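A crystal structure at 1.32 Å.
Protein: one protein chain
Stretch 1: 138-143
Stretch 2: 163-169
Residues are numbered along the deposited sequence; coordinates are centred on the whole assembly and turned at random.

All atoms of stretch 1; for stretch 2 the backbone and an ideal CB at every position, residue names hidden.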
# COMPACT_ATOMS: atom_id res chain seq x y z
N TYR A 138 -0.89 -2.84 5.53
CA TYR A 138 0.05 -3.89 5.93
C TYR A 138 1.43 -3.32 6.17
O TYR A 138 1.94 -2.56 5.35
CB TYR A 138 0.15 -4.94 4.82
CG TYR A 138 -1.18 -5.56 4.46
CD1 TYR A 138 -1.64 -6.69 5.12
CD2 TYR A 138 -1.96 -5.02 3.46
CE1 TYR A 138 -2.86 -7.26 4.79
CE2 TYR A 138 -3.18 -5.58 3.13
CZ TYR A 138 -3.62 -6.69 3.79
OH TYR A 138 -4.84 -7.25 3.45
N LEU A 139 2.03 -3.70 7.29
CA LEU A 139 3.39 -3.28 7.63
C LEU A 139 4.36 -4.39 7.26
O LEU A 139 4.23 -5.52 7.75
CB LEU A 139 3.50 -2.95 9.12
CG LEU A 139 4.86 -2.49 9.62
CD1 LEU A 139 5.25 -1.17 8.99
CD2 LEU A 139 4.85 -2.38 11.15
N ILE A 140 5.33 -4.06 6.42
CA ILE A 140 6.31 -5.01 5.92
C ILE A 140 7.70 -4.61 6.43
O ILE A 140 8.06 -3.43 6.39
CB ILE A 140 6.28 -5.06 4.37
CG1 ILE A 140 4.92 -5.55 3.89
CG2 ILE A 140 7.34 -5.99 3.83
CD1 ILE A 140 4.06 -4.49 3.25
N ASP A 141 8.45 -5.58 6.92
CA ASP A 141 9.75 -5.26 7.52
C ASP A 141 10.90 -5.27 6.50
O ASP A 141 10.70 -5.53 5.31
CB ASP A 141 10.05 -6.17 8.72
CG ASP A 141 10.41 -7.60 8.33
OD1 ASP A 141 10.51 -7.93 7.13
OD2 ASP A 141 10.63 -8.41 9.27
N GLN A 142 12.11 -4.98 6.99
CA GLN A 142 13.29 -4.84 6.15
C GLN A 142 13.67 -6.15 5.48
O GLN A 142 14.34 -6.17 4.45
CB GLN A 142 14.47 -4.29 6.97
CG GLN A 142 14.18 -2.93 7.61
CD GLN A 142 13.75 -3.04 9.06
OE1 GLN A 142 12.92 -3.88 9.42
NE2 GLN A 142 14.31 -2.19 9.90
N ASN A 143 13.22 -7.25 6.07
CA ASN A 143 13.47 -8.58 5.53
C ASN A 143 12.46 -8.95 4.45
O ASN A 143 12.57 -10.02 3.83
CB ASN A 143 13.44 -9.61 6.66
CG ASN A 143 14.40 -9.26 7.77
OD1 ASN A 143 15.62 -9.32 7.59
ND2 ASN A 143 13.87 -8.88 8.93
N UNK A 163 4.10 2.81 16.83
CA UNK A 163 4.80 1.98 17.81
C UNK A 163 5.52 0.82 17.13
O UNK A 163 6.69 0.54 17.40
CB UNK A 163 3.82 1.45 18.86
N UNK A 164 4.80 0.14 16.25
CA UNK A 164 5.38 -1.00 15.54
C UNK A 164 6.53 -0.59 14.60
O UNK A 164 7.54 -1.30 14.50
CB UNK A 164 4.29 -1.71 14.74
N UNK A 165 6.38 0.55 13.93
CA UNK A 165 7.47 1.09 13.12
C UNK A 165 8.69 1.38 13.97
O UNK A 165 9.82 1.10 13.56
CB UNK A 165 7.02 2.36 12.40
N UNK A 166 8.48 1.95 15.16
CA UNK A 166 9.60 2.24 16.04
C UNK A 166 10.32 0.96 16.45
O UNK A 166 11.54 0.94 16.52
CB UNK A 166 9.12 3.00 17.28
N UNK A 167 9.56 -0.10 16.70
CA UNK A 167 10.18 -1.37 17.05
C UNK A 167 11.05 -1.90 15.90
O UNK A 167 12.16 -2.39 16.12
CB UNK A 167 9.11 -2.40 17.42
N UNK A 168 10.55 -1.79 14.67
CA UNK A 168 11.30 -2.28 13.51
C UNK A 168 12.56 -1.46 13.26
O UNK A 168 13.54 -1.97 12.71
CB UNK A 168 10.41 -2.26 12.26
N UNK A 169 12.56 -0.20 13.69
CA UNK A 169 13.70 0.68 13.49
C UNK A 169 14.77 0.51 14.56
O UNK A 169 15.88 1.01 14.41
CB UNK A 169 13.23 2.14 13.46

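Stretch 2 is helical, and the helix runs nearly parallel to the strand of stretch 1, with 8° between their directions. The axes come within 10.2 Å, so side chains must fill the space between. Stretch 1 offers mainly the isobutyl group of Leu-139, which points toward the helix, and farther along Asp-141 and Gln-142.

Position 163 has nothing of stretch 1 within 5.5 Å of its ideal CB. Many side chains would suit, long polar ones included. The deposited residue is Arg-163. Its chain turns back along the helix instead of reaching the strand, and its partner is the side chain at 164.

Position 164 points toward stretch 1. Its ideal CB lies 3.7 Å from Leu-139 CD2, so the first carbon already packs against the leucine methyl. An apolar side chain would suit, but so would a small polar one that keeps its CB there and turns its end aside. The residue is Asp-164. Its CB makes the contact, at 3.7 Å from CD2 of Leu-139. Its carboxylate finds other partners: OD1 forms a salt bridge with Arg-163 NE at 3.1 Å, and OD2 is hydrogen-bonded elsewhere in the structure.

Position 165 points sideways. The nearest atom of stretch 1 to its ideal CB is Leu-139 CD1, at 5.2 Å. That gap leaves room for a further carbon, so an apolar chain such as leucine or methionine would fit. The residue is Met-165, present as selenomethionine. Its CG comes to 4.2 Å from Leu-139 CD1, a loose apolar contact.

Positions 166 and 167 are out of reach of stretch 1, with no atom of it within 5.5 Å of either ideal CB. Polar or charged residues would be as acceptable as any. They are Lys-166 and Arg-167. Lys-166 NZ is hydrogen-bonded elsewhere in the structure, and Arg-167 NE and NH2 are hydrogen-bonded just outside the stretches.

Position 168 points toward stretch 1 and has the most to meet. Its ideal CB is 4.1 Å from Gln-142 OE1 and 5.3 Å from Asp-141 CB, and the methyls of Leu-139 lie beyond. A branched or long apolar side chain could bridge these groups. The residue is Leu-168. Leu-168 CD1 packs 3.7 Å from Leu-139 CD2, and both methyls of Leu-168 lie near Asp-141 CB, CD2 at 4.0 Å and CD1 at 4.1 Å. Its backbone also takes part: Gln-142 NE2 donates a nearly straight hydrogen bond to Leu-168 O at 2.9 Å. This bond depends on the carbonyl, so it does not select the side chain.

Position 169 points away, and no atom of stretch 1 lies within 5.5 Å of its ideal CB. A small residue would serve, and a larger one is not excluded by stretch 1. The residue is Ala-169. Its N donates a 3.0 Å hydrogen bond to Met-165 O.

Stretch 2 (163-169) RDMKRLA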
# COMPACT_ATOMS: atom_id res chain seq x y z
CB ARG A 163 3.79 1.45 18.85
CG ARG A 163 4.32 0.39 19.82
CD ARG A 163 3.18 -0.45 20.41
NE ARG A 163 2.48 -1.20 19.36
CZ ARG A 163 1.24 -1.67 19.46
NH1 ARG A 163 0.70 -2.32 18.44
NH2 ARG A 163 0.54 -1.47 20.57
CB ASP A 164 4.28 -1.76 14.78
CG ASP A 164 3.27 -2.42 15.71
OD1 ASP A 164 3.57 -2.64 16.90
OD2 ASP A 164 2.15 -2.75 15.24
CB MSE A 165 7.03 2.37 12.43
CG MSE A 165 6.09 2.19 11.28
SE MSE A 165 5.34 3.89 10.75
CE MSE A 165 4.56 3.32 9.07
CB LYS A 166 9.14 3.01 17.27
CG LYS A 166 8.75 4.44 16.97
CD LYS A 166 8.41 5.19 18.24
CE LYS A 166 8.11 6.65 17.95
NZ LYS A 166 7.79 7.40 19.19
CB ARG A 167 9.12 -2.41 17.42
CG ARG A 167 8.34 -2.13 18.70
CD ARG A 167 9.22 -2.08 19.93
NE ARG A 167 9.77 -0.74 20.15
CZ ARG A 167 9.08 0.28 20.64
NH1 ARG A 167 7.80 0.13 20.97
NH2 ARG A 167 9.67 1.46 20.81
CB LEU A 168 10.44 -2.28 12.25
CG LEU A 168 9.28 -3.26 12.22
CD1 LEU A 168 8.51 -3.12 10.93
CD2 LEU A 168 9.77 -4.70 12.38
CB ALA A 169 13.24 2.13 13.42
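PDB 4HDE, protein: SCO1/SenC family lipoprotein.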